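Local coordinates for protein 5-carboxyvanillate decarboxylase (Sphingomonas paucimobilis, PDB 4NI8) that probably catalyses the decarboxylation of 5-carboxyvanillate and binds a manganese ion in its active-site pocket, at residues Thr7-Thr12 and Trp294-Pro299; Leu171-Arg176 and Leu221-Gly226; Arg238-His243 and Lys256-Glu261. All blocks are in the same frame, centred on the assembly; numbering follows the deposited sequence.

Overall arrangement
Contacts 1 and 2 meet at a single manganese site, although their centres lie about 13 Å apart. E8 and D297 of contact 1 and H174 of contact 2 bind the same ion, which also carries a carboxylate oxygen of the dicarboxylic acid ligand. The two contacts also touch directly: E8 OE1 lies 2.5 Å from Y172 OH, a probable hydrogen bond. Contact 2 is nested within the chain loop that contact 1 closes. Contact 3 is also within that loop but is peripheral, its centre about 31 Å from that of contact 1 and about 20 Å from that of contact 2. Its R238 reaches instead the ligand of the second subunit, linking the subunit interface to the pocket there.

Contact 1: residues Thr7-Thr12 and Trp294-Pro299; sequences TEEAVT and WAIDYP. With MN (manganese (II) ion), chain I; 1WB (5-methoxybenzene-1,3-dicarboxylic acid), chain J.
E9 OE1 is gripped by three backbone N-H groups. Those of I296 (N to OE1 2.9 Å, 165° at the hydrogen) and D297 arrive on its syn side, while that of E8 comes from above the carboxylate plane. E9 OE2 takes the N-H of Y298, with N to OE2 at 2.8 Å, so bonds at both oxygens fix the rotation of the group. Two successive bends, starting with CG beside the backbone N (chi1 -45°), fold the carboxylate round to meet these amides. Putting an alanine here removes the acceptor of all four N-H groups, and the loop carrying D297 would probably be less firmly placed. The setting is the seam of the TIM barrel of the amidohydrolase family: 7-12 lies on the first strand, 5-11, and 294-299 follows the last, 292-293. W294 O receives T7 N in its carbonyl plane and T7 OG1 from above it. E8 OE2 and D297 OD1 bind manganese at 2.1 and 2.2 Å, their carboxylate planes 77° apart; H174, O11 of the dicarboxylic acid and two waters complete the coordination. Y172 OH is hydrogen-bonded to E8 OE1, and H227 holds D297 OD2.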
loop_
_atom_site.group_PDB
_atom_site.type_symbol
_atom_site.label_atom_id
_atom_site.label_comp_id
_atom_site.label_asym_id
_atom_site.label_seq_id
_atom_site.Cartn_x
_atom_site.Cartn_y
_atom_site.Cartn_z
ATOM N N THR A 7 11.477 2.349 19.293
ATOM C CA THR A 7 12.478 2.231 18.227
ATOM C C THR A 7 12.412 3.230 17.060
ATOM O O THR A 7 13.246 3.156 16.156
ATOM C CB THR A 7 12.493 0.805 17.623
ATOM O OG1 THR A 7 11.177 0.457 17.175
ATOM C CG2 THR A 7 12.954 -0.217 18.661
ATOM N N GLU A 8 11.444 4.146 17.053
ATOM C CA GLU A 8 11.374 5.136 15.974
ATOM C C GLU A 8 11.212 6.561 16.504
ATOM O O GLU A 8 10.248 7.249 16.183
ATOM C CB GLU A 8 10.237 4.825 14.988
ATOM C CG GLU A 8 10.431 5.533 13.646
ATOM C CD GLU A 8 9.262 5.365 12.696
ATOM O OE1 GLU A 8 8.956 4.209 12.313
ATOM O OE2 GLU A 8 8.666 6.391 12.319
ATOM N N GLU A 9 12.182 7.007 17.287
ATOM C CA GLU A 9 12.038 8.239 18.060
ATOM C C GLU A 9 12.952 9.291 17.461
ATOM O O GLU A 9 14.182 9.192 17.528
ATOM C CB GLU A 9 12.366 7.955 19.525
ATOM C CG GLU A 9 11.689 6.647 20.006
ATOM C CD GLU A 9 10.218 6.561 19.574
ATOM O OE1 GLU A 9 9.792 5.503 19.052
ATOM O OE2 GLU A 9 9.488 7.551 19.749
ATOM N N ALA A 10 12.337 10.298 16.858
ATOM C CA ALA A 10 13.089 11.289 16.094
ATOM C C ALA A 10 13.754 12.346 16.967
ATOM O O ALA A 10 13.235 12.719 18.019
ATOM C CB ALA A 10 12.180 11.949 15.065
ATOM N N VAL A 11 14.903 12.834 16.504
ATOM C CA VAL A 11 15.632 13.903 17.189
ATOM C C VAL A 11 16.256 14.779 16.110
ATOM O O VAL A 11 16.388 14.350 14.961
ATOM C CB VAL A 11 16.739 13.306 18.118
ATOM C CG1 VAL A 11 17.863 12.672 17.290
ATOM C CG2 VAL A 11 17.295 14.354 19.078
ATOM N N THR A 12 16.606 16.013 16.449
ATOM C CA THR A 12 17.435 16.784 15.536
ATOM C C THR A 12 18.506 17.537 16.312
ATOM O O THR A 12 18.519 17.534 17.549
ATOM C CB THR A 12 16.604 17.735 14.645
ATOM O OG1 THR A 12 17.443 18.277 13.616
ATOM C CG2 THR A 12 16.019 18.870 15.480
ATOM N N TRP A 294 8.161 -2.672 19.142
ATOM C CA TRP A 294 7.350 -1.524 19.511
ATOM C C TRP A 294 8.075 -0.209 19.253
ATOM O O TRP A 294 9.310 -0.138 19.298
ATOM C CB TRP A 294 6.969 -1.651 20.986
ATOM C CG TRP A 294 6.215 -0.487 21.569
ATOM C CD1 TRP A 294 4.902 -0.172 21.357
ATOM C CD2 TRP A 294 6.727 0.487 22.487
ATOM N NE1 TRP A 294 4.568 0.952 22.084
ATOM C CE2 TRP A 294 5.667 1.369 22.793
ATOM C CE3 TRP A 294 7.979 0.700 23.082
ATOM C CZ2 TRP A 294 5.821 2.456 23.664
ATOM C CZ3 TRP A 294 8.131 1.782 23.949
ATOM C CH2 TRP A 294 7.057 2.643 24.233
ATOM N N ALA A 295 7.297 0.826 18.957
ATOM C CA ALA A 295 7.820 2.183 18.814
ATOM C C ALA A 295 6.725 3.178 19.152
ATOM O O ALA A 295 5.551 2.810 19.248
ATOM C CB ALA A 295 8.346 2.420 17.396
ATOM N N ILE A 296 7.111 4.433 19.349
ATOM C CA ILE A 296 6.162 5.500 19.628
ATOM C C ILE A 296 5.991 6.419 18.426
ATOM O O ILE A 296 4.875 6.828 18.123
ATOM C CB ILE A 296 6.630 6.370 20.822
ATOM C CG1 ILE A 296 6.744 5.526 22.093
ATOM C CG2 ILE A 296 5.663 7.530 21.069
ATOM C CD1 ILE A 296 7.595 6.189 23.181
ATOM N N ASP A 297 7.102 6.732 17.755
ATOM C CA ASP A 297 7.141 7.767 16.716
ATOM C C ASP A 297 7.045 9.165 17.343
ATOM O O ASP A 297 6.461 10.085 16.765
ATOM C CB ASP A 297 6.037 7.562 15.657
ATOM C CG ASP A 297 6.527 7.780 14.241
ATOM O OD1 ASP A 297 7.561 8.460 14.060
ATOM O OD2 ASP A 297 5.866 7.259 13.304
ATOM N N TYR A 298 7.653 9.316 18.516
ATOM C CA TYR A 298 7.747 10.609 19.184
ATOM C C TYR A 298 8.713 11.476 18.383
ATOM O O TYR A 298 9.699 10.964 17.852
ATOM C CB TYR A 298 8.294 10.403 20.603
ATOM C CG TYR A 298 8.376 11.659 21.429
ATOM C CD1 TYR A 298 7.271 12.129 22.137
ATOM C CD2 TYR A 298 9.562 12.390 21.491
ATOM C CE1 TYR A 298 7.350 13.285 22.898
ATOM C CE2 TYR A 298 9.648 13.545 22.248
ATOM C CZ TYR A 298 8.546 13.986 22.950
ATOM O OH TYR A 298 8.647 15.142 23.702
ATOM N N PRO A 299 8.455 12.796 18.293
ATOM C CA PRO A 299 7.378 13.589 18.890
ATOM C C PRO A 299 6.181 13.771 17.959
ATOM O O PRO A 299 5.315 14.591 18.256
ATOM C CB PRO A 299 8.055 14.941 19.124
ATOM C CG PRO A 299 8.979 15.069 17.950
ATOM C CD PRO A 299 9.479 13.656 17.676
HETATM MN MN MN I . 8.778 8.500 12.238
HETATM C C1 1WB J . 5.401 13.069 10.401
HETATM C CO1 1WB J . 5.166 11.707 10.658
HETATM C CO2 1WB J . 6.693 13.511 10.122
HETATM C CM1 1WB J . 6.226 10.820 10.640
HETATM C CM2 1WB J . 7.765 12.594 10.108
HETATM O OM 1WB J . 9.047 12.980 9.848
HETATM C CZ 1WB J . 7.526 11.250 10.361
HETATM C CC 1WB J . 4.262 14.002 10.432
HETATM C CV 1WB J . 9.328 14.284 9.406
HETATM O O1 1WB J . 3.250 13.714 11.124
HETATM O O2 1WB J . 4.309 15.081 9.771
HETATM C CCC 1WB J . 5.980 9.351 10.747
HETATM O O11 1WB J . 6.969 8.610 10.948
HETATM O O22 1WB J . 4.817 8.920 10.644
HETATM O O HOH W 1 10.542 9.098 13.466
HETATM O O HOH W 2 8.854 10.562 12.107
#

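Contact 2: residues Leu171-Arg176 and Leu221-Gly226; sequences LYIHPR and LKIVLG. With MN (manganese (II) ion), chain I; 1WB (5-methoxybenzene-1,3-dicarboxylic acid), chain J.
V224 CG1 sits over one face of the Y172 ring, 3.8 Å from the ring centroid and 18° off its normal, a CH-pi contact offset toward the rim. These two residues share one face of the sheet, and L171 and I223 share the other, as expected for strands in parallel register in the TIM barrel; with helix 197-211 between them in sequence, strands 171-174 and 223-225 form a beta-alpha-beta unit. On the L171 side, I223 CD1 lies 4.0 Å from L171 CB, the two side chains running alongside each other. With I223 CG1 beside the backbone N (chi1 -56°), I223 CG2 is anti to that N and meets I173 CD1 at 3.8 Å. L225 CD2 comes up against I173 CB, and helix 197-211 packs on both residues through M209 and A206. Outward from this apolar core, the backbone ladder supplies three bonds: L171 N to K222 O, V224 N to L171 O at 2.8 Å, and I173 N to V224 O. The strand axes nevertheless diverge by 34°, and past I173 a water bridges instead, donating to I173 O and accepting from G226 N, each at 2.8 Å. G226 CA lies 3.4 Å from Y172 OH, the glycine fitting closely under the hydroxyl, whose polar partners are E8 and T270. At the metal end, H174 ND1 donates to a lone pair of P175 O, and this bond restrains the rotation of the imidazole together with the metal bond from H174 NE2 to manganese, 2.2 Å long.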
loop_
_atom_site.group_PDB
_atom_site.type_symbol
_atom_site.label_atom_id
_atom_site.label_comp_id
_atom_site.label_asym_id
_atom_site.label_seq_id
_atom_site.Cartn_x
_atom_site.Cartn_y
_atom_site.Cartn_z
ATOM N N LEU A 171 19.527 -1.480 9.210
ATOM C CA LEU A 171 19.158 -0.202 8.597
ATOM C C LEU A 171 17.654 0.006 8.691
ATOM O O LEU A 171 16.870 -0.718 8.086
ATOM C CB LEU A 171 19.566 -0.158 7.122
ATOM C CG LEU A 171 19.070 1.065 6.334
ATOM C CD1 LEU A 171 19.746 2.362 6.837
ATOM C CD2 LEU A 171 19.308 0.881 4.824
ATOM N N TYR A 172 17.259 1.015 9.452
ATOM C CA TYR A 172 15.859 1.394 9.552
ATOM C C TYR A 172 15.581 2.291 8.356
ATOM O O TYR A 172 16.168 3.371 8.241
ATOM C CB TYR A 172 15.659 2.191 10.839
ATOM C CG TYR A 172 14.246 2.223 11.383
ATOM C CD1 TYR A 172 13.169 2.622 10.588
ATOM C CD2 TYR A 172 13.989 1.843 12.690
ATOM C CE1 TYR A 172 11.869 2.645 11.099
ATOM C CE2 TYR A 172 12.705 1.861 13.210
ATOM C CZ TYR A 172 11.646 2.255 12.405
ATOM O OH TYR A 172 10.370 2.283 12.919
ATOM N N ILE A 173 14.713 1.847 7.449
ATOM C CA ILE A 173 14.332 2.703 6.334
ATOM C C ILE A 173 13.036 3.414 6.714
ATOM O O ILE A 173 11.937 2.842 6.626
ATOM C CB ILE A 173 14.165 1.926 5.010
ATOM C CG1 ILE A 173 15.500 1.300 4.588
ATOM C CG2 ILE A 173 13.647 2.854 3.910
ATOM C CD1 ILE A 173 15.448 0.506 3.267
ATOM N N HIS A 174 13.192 4.655 7.170
ATOM C CA HIS A 174 12.101 5.508 7.619
ATOM C C HIS A 174 11.468 6.178 6.389
ATOM O O HIS A 174 12.114 6.297 5.355
ATOM C CB HIS A 174 12.696 6.572 8.565
ATOM C CG HIS A 174 11.679 7.440 9.235
ATOM N ND1 HIS A 174 11.155 8.570 8.639
ATOM C CD2 HIS A 174 11.090 7.347 10.452
ATOM C CE1 HIS A 174 10.276 9.126 9.456
ATOM N NE2 HIS A 174 10.221 8.404 10.563
ATOM N N PRO A 175 10.198 6.608 6.485
ATOM C CA PRO A 175 9.623 7.316 5.331
ATOM C C PRO A 175 10.201 8.707 5.059
ATOM O O PRO A 175 10.872 9.306 5.900
ATOM C CB PRO A 175 8.146 7.473 5.718
ATOM C CG PRO A 175 7.889 6.384 6.709
ATOM C CD PRO A 175 9.171 6.280 7.493
ATOM N N ARG A 176 9.945 9.196 3.849
ATOM C CA ARG A 176 9.920 10.629 3.559
ATOM C C ARG A 176 8.812 10.779 2.528
ATOM O O ARG A 176 8.169 9.785 2.178
ATOM C CB ARG A 176 11.261 11.132 3.020
ATOM C CG ARG A 176 11.743 10.408 1.765
ATOM C CD ARG A 176 13.096 10.963 1.286
ATOM N NE ARG A 176 12.989 12.352 0.833
ATOM C CZ ARG A 176 13.929 12.982 0.138
ATOM N NH1 ARG A 176 15.045 12.344 -0.188
ATOM N NH2 ARG A 176 13.746 14.247 -0.244
ATOM N N LEU A 221 21.958 -8.475 5.009
ATOM C CA LEU A 221 21.316 -7.211 5.350
ATOM C C LEU A 221 20.139 -7.421 6.300
ATOM O O LEU A 221 19.361 -8.370 6.150
ATOM C CB LEU A 221 20.784 -6.530 4.092
ATOM C CG LEU A 221 21.733 -5.742 3.205
ATOM C CD1 LEU A 221 20.951 -5.212 2.005
ATOM C CD2 LEU A 221 22.399 -4.596 3.971
ATOM N N LYS A 222 20.014 -6.535 7.282
ATOM C CA LYS A 222 18.800 -6.458 8.083
ATOM C C LYS A 222 18.179 -5.080 7.879
ATOM O O LYS A 222 18.830 -4.059 8.094
ATOM C CB LYS A 222 19.087 -6.685 9.569
ATOM C CG LYS A 222 17.827 -6.659 10.441
ATOM C CD LYS A 222 16.976 -7.919 10.238
ATOM C CE LYS A 222 17.643 -9.137 10.883
ATOM N NZ LYS A 222 17.118 -10.454 10.396
ATOM N N ILE A 223 16.922 -5.068 7.455
ATOM C CA ILE A 223 16.198 -3.830 7.184
ATOM C C ILE A 223 15.027 -3.730 8.151
ATOM O O ILE A 223 14.365 -4.723 8.413
ATOM C CB ILE A 223 15.649 -3.832 5.740
ATOM C CG1 ILE A 223 16.787 -4.048 4.727
ATOM C CG2 ILE A 223 14.878 -2.527 5.429
ATOM C CD1 ILE A 223 17.893 -2.976 4.759
ATOM N N VAL A 224 14.777 -2.541 8.696
ATOM C CA VAL A 224 13.640 -2.358 9.594
ATOM C C VAL A 224 12.684 -1.336 8.992
ATOM O O VAL A 224 13.116 -0.279 8.523
ATOM C CB VAL A 224 14.093 -1.903 10.993
ATOM C CG1 VAL A 224 12.876 -1.569 11.878
ATOM C CG2 VAL A 224 14.947 -2.986 11.641
ATOM N N LEU A 225 11.398 -1.681 8.972
ATOM C CA LEU A 225 10.345 -0.793 8.484
ATOM C C LEU A 225 9.338 -0.488 9.590
ATOM O O LEU A 225 8.823 -1.412 10.244
ATOM C CB LEU A 225 9.605 -1.437 7.301
ATOM C CG LEU A 225 10.400 -1.735 6.033
ATOM C CD1 LEU A 225 9.502 -2.480 5.050
ATOM C CD2 LEU A 225 10.892 -0.427 5.431
ATOM N N GLY A 226 9.042 0.797 9.790
ATOM C CA GLY A 226 8.034 1.214 10.748
ATOM C C GLY A 226 6.617 1.079 10.205
ATOM O O GLY A 226 6.393 0.477 9.152
HETATM MN MN MN I . 8.778 8.500 12.238
HETATM C C1 1WB J . 5.401 13.069 10.401
HETATM C CO1 1WB J . 5.166 11.707 10.658
HETATM C CO2 1WB J . 6.693 13.511 10.122
HETATM C CM1 1WB J . 6.226 10.820 10.640
HETATM C CM2 1WB J . 7.765 12.594 10.108
HETATM O OM 1WB J . 9.047 12.980 9.848
HETATM C CZ 1WB J . 7.526 11.250 10.361
HETATM C CC 1WB J . 4.262 14.002 10.432
HETATM C CV 1WB J . 9.328 14.284 9.406
HETATM O O1 1WB J . 3.250 13.714 11.124
HETATM O O2 1WB J . 4.309 15.081 9.771
HETATM C CCC 1WB J . 5.980 9.351 10.747
HETATM O O11 1WB J . 6.969 8.610 10.948
HETATM O O22 1WB J . 4.817 8.920 10.644
HETATM O O HOH W 3 9.484 2.890 7.964
HETATM O O HOH W 2 8.854 10.562 12.107
HETATM O O HOH W 1 10.542 9.098 13.466
#

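Contact 3: residues Arg238-His243 and Lys256-Glu261; sequences RLDYMH and KLKPSE. With 1WB (5-methoxybenzene-1,3-dicarboxylic acid), chain B; EDO (1,2-ethanediol), chain M; EDO (1,2-ethanediol), chain L; EDO (1,2-ethanediol), chain K.
The end of helix 232-241 meets the start of helix 259-266 where the CA atoms of D240 and P259 come within 5.6 Å. Beside this point the D240 carboxylate takes two bonds from S260: S260 N donates to the syn lone pair of OD1 (2.8 Å, 153° at the hydrogen), and S260 OG donates to OD2 in a very short bond of 2.5 Å. S260 puts OG between its own backbone N and carbonyl carbon (chi1 67°), which aims it at OD2. The carboxylate faces the N-terminal turn of helix 259-266, which would probably favour its negative charge. P259 wedges between neighbours, its CG over the face of the H243 ring, 4.0 Å from the centroid and 21° off the normal, and its CB near L239 CB. K258 is at the N-cap position, and its backbone N donates to the side chain of E261 three residues on, at OE1 (2.9 Å). Around the pair, L211 of helix 197-211 packs on both H243 and P259, and L236 lies against S260. L239 also packs on W196 of the second subunit, and R238 NH2 donates to the dicarboxylic acid ligand that R46 of that subunit also holds.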
loop_
_atom_site.group_PDB
_atom_site.type_symbol
_atom_site.label_atom_id
_atom_site.label_comp_id
_atom_site.label_asym_id
_atom_site.label_seq_id
_atom_site.Cartn_x
_atom_site.Cartn_y
_atom_site.Cartn_z
ATOM N N ARG A 238 0.144 -12.401 -1.956
ATOM C CA ARG A 238 0.012 -11.922 -3.335
ATOM C C ARG A 238 1.377 -11.629 -3.961
ATOM O O ARG A 238 1.612 -11.952 -5.129
ATOM C CB ARG A 238 -0.888 -10.681 -3.374
ATOM C CG ARG A 238 -1.160 -10.068 -4.764
ATOM C CD ARG A 238 -2.476 -9.292 -4.667
ATOM N NE ARG A 238 -2.863 -8.473 -5.825
ATOM C CZ ARG A 238 -3.398 -8.932 -6.955
ATOM N NH1 ARG A 238 -3.579 -10.237 -7.149
ATOM N NH2 ARG A 238 -3.760 -8.074 -7.910
ATOM N N LEU A 239 2.287 -11.053 -3.173
ATOM C CA LEU A 239 3.671 -10.872 -3.623
ATOM C C LEU A 239 4.277 -12.202 -4.058
ATOM O O LEU A 239 4.886 -12.302 -5.129
ATOM C CB LEU A 239 4.529 -10.247 -2.524
ATOM C CG LEU A 239 4.333 -8.746 -2.294
ATOM C CD1 LEU A 239 4.910 -8.349 -0.944
ATOM C CD2 LEU A 239 4.971 -7.925 -3.411
ATOM N N ASP A 240 4.089 -13.240 -3.239
ATOM C CA ASP A 240 4.550 -14.575 -3.606
ATOM C C ASP A 240 3.814 -15.155 -4.818
ATOM O O ASP A 240 4.441 -15.702 -5.728
ATOM C CB ASP A 240 4.379 -15.546 -2.437
ATOM C CG ASP A 240 5.411 -15.350 -1.351
ATOM O OD1 ASP A 240 6.341 -14.530 -1.530
ATOM O OD2 ASP A 240 5.271 -16.030 -0.309
ATOM N N TYR A 241 2.483 -15.074 -4.818
ATOM C CA TYR A 241 1.733 -15.718 -5.892
ATOM C C TYR A 241 2.076 -15.135 -7.261
ATOM O O TYR A 241 2.297 -15.869 -8.239
ATOM C CB TYR A 241 0.217 -15.648 -5.679
ATOM C CG TYR A 241 -0.472 -16.384 -6.806
ATOM C CD1 TYR A 241 -0.664 -17.758 -6.739
ATOM C CD2 TYR A 241 -0.869 -15.717 -7.962
ATOM C CE1 TYR A 241 -1.256 -18.451 -7.783
ATOM C CE2 TYR A 241 -1.452 -16.396 -9.015
ATOM C CZ TYR A 241 -1.646 -17.766 -8.914
ATOM O OH TYR A 241 -2.225 -18.461 -9.946
ATOM N N MET A 242 2.117 -13.809 -7.327
ATOM C CA MET A 242 2.351 -13.129 -8.594
ATOM C C MET A 242 3.814 -13.101 -9.033
ATOM O O MET A 242 4.114 -12.627 -10.117
ATOM C CB MET A 242 1.772 -11.708 -8.559
ATOM C CG MET A 242 0.263 -11.698 -8.599
ATOM S SD MET A 242 -0.318 -12.470 -10.120
ATOM C CE MET A 242 -2.101 -12.463 -9.862
ATOM N N HIS A 243 4.718 -13.627 -8.213
ATOM C CA HIS A 243 6.128 -13.592 -8.585
ATOM C C HIS A 243 6.472 -14.448 -9.809
ATOM O O HIS A 243 7.369 -14.094 -10.571
ATOM C CB HIS A 243 7.029 -13.934 -7.393
ATOM C CG HIS A 243 8.464 -13.570 -7.611
ATOM N ND1 HIS A 243 9.497 -14.473 -7.461
ATOM C CD2 HIS A 243 9.036 -12.400 -7.986
ATOM C CE1 HIS A 243 10.644 -13.872 -7.731
ATOM N NE2 HIS A 243 10.392 -12.615 -8.051
ATOM N N LYS A 256 16.535 -16.514 -5.391
ATOM C CA LYS A 256 16.757 -17.755 -4.657
ATOM C C LYS A 256 15.594 -18.103 -3.736
ATOM O O LYS A 256 15.289 -19.278 -3.554
ATOM C CB LYS A 256 18.051 -17.682 -3.837
ATOM C CG LYS A 256 19.311 -17.632 -4.683
ATOM C CD LYS A 256 20.525 -17.425 -3.798
ATOM C CE LYS A 256 21.792 -17.274 -4.624
ATOM N NZ LYS A 256 22.995 -17.300 -3.748
ATOM N N LEU A 257 14.968 -17.078 -3.151
ATOM C CA LEU A 257 13.848 -17.262 -2.218
ATOM C C LEU A 257 12.562 -16.645 -2.766
ATOM O O LEU A 257 12.586 -15.930 -3.769
ATOM C CB LEU A 257 14.148 -16.598 -0.867
ATOM C CG LEU A 257 15.437 -16.953 -0.119
ATOM C CD1 LEU A 257 15.475 -16.224 1.226
ATOM C CD2 LEU A 257 15.570 -18.452 0.069
ATOM N N LYS A 258 11.439 -16.919 -2.101
ATOM C CA LYS A 258 10.187 -16.225 -2.396
ATOM C C LYS A 258 10.246 -14.828 -1.793
ATOM O O LYS A 258 10.930 -14.610 -0.792
ATOM C CB LYS A 258 8.993 -16.965 -1.778
ATOM C CG LYS A 258 8.745 -18.356 -2.324
ATOM C CD LYS A 258 7.430 -18.905 -1.751
ATOM C CE LYS A 258 7.159 -20.321 -2.230
ATOM N NZ LYS A 258 7.830 -21.325 -1.369
ATOM N N PRO A 259 9.525 -13.873 -2.391
ATOM C CA PRO A 259 9.480 -12.529 -1.800
ATOM C C PRO A 259 9.170 -12.507 -0.298
ATOM O O PRO A 259 9.836 -11.765 0.430
ATOM C CB PRO A 259 8.377 -11.841 -2.611
ATOM C CG PRO A 259 8.509 -12.487 -3.981
ATOM C CD PRO A 259 8.809 -13.937 -3.683
ATOM N N SER A 260 8.226 -13.325 0.168
ATOM C CA SER A 260 7.846 -13.287 1.578
ATOM C C SER A 260 8.953 -13.854 2.451
ATOM O O SER A 260 9.077 -13.495 3.623
ATOM C CB SER A 260 6.552 -14.063 1.830
ATOM O OG SER A 260 6.741 -15.456 1.604
ATOM N N GLU A 261 9.735 -14.759 1.875
ATOM C CA GLU A 261 10.892 -15.315 2.570
ATOM C C GLU A 261 12.015 -14.290 2.760
ATOM O O GLU A 261 12.692 -14.296 3.794
ATOM C CB GLU A 261 11.389 -16.585 1.861
ATOM C CG GLU A 261 10.317 -17.676 1.878
ATOM C CD GLU A 261 10.637 -18.873 1.008
ATOM O OE1 GLU A 261 11.529 -18.779 0.136
ATOM O OE2 GLU A 261 9.982 -19.920 1.200
HETATM C C1 1WB B . -3.800 -9.866 -14.066
HETATM C CO1 1WB B . -4.304 -9.968 -12.760
HETATM C CO2 1WB B . -4.512 -9.178 -15.044
HETATM C CM1 1WB B . -5.521 -9.395 -12.441
HETATM C CM2 1WB B . -5.749 -8.597 -14.708
HETATM O OM 1WB B . -6.501 -7.922 -15.620
HETATM C CZ 1WB B . -6.239 -8.709 -13.417
HETATM C CC 1WB B . -2.501 -10.488 -14.376
HETATM C CV 1WB B . -5.893 -7.393 -16.772
HETATM O O1 1WB B . -2.076 -11.432 -13.658
HETATM O O2 1WB B . -1.824 -10.068 -15.360
HETATM C CCC 1WB B . -5.900 -9.162 -11.011
HETATM O O11 1WB B . -5.056 -9.345 -10.116
HETATM O O22 1WB B . -7.061 -8.770 -10.762
HETATM C C1 EDO M . 10.907 -22.342 -1.520
HETATM O O1 EDO M . 10.038 -21.945 -0.452
HETATM C C2 EDO M . 11.831 -21.185 -1.880
HETATM O O2 EDO M . 12.807 -20.994 -0.847
HETATM C C1 EDO L . 12.690 -19.400 -5.981
HETATM O O1 EDO L . 12.555 -20.002 -4.689
HETATM C C2 EDO L . 11.459 -18.557 -6.286
HETATM O O2 EDO L . 11.733 -17.159 -6.113
HETATM C C1 EDO K . 2.667 -18.388 -10.609
HETATM O O1 EDO K . 2.304 -18.682 -9.250
HETATM C C2 EDO K . 1.855 -17.207 -11.139
HETATM O O2 EDO K . 2.518 -15.960 -10.864
#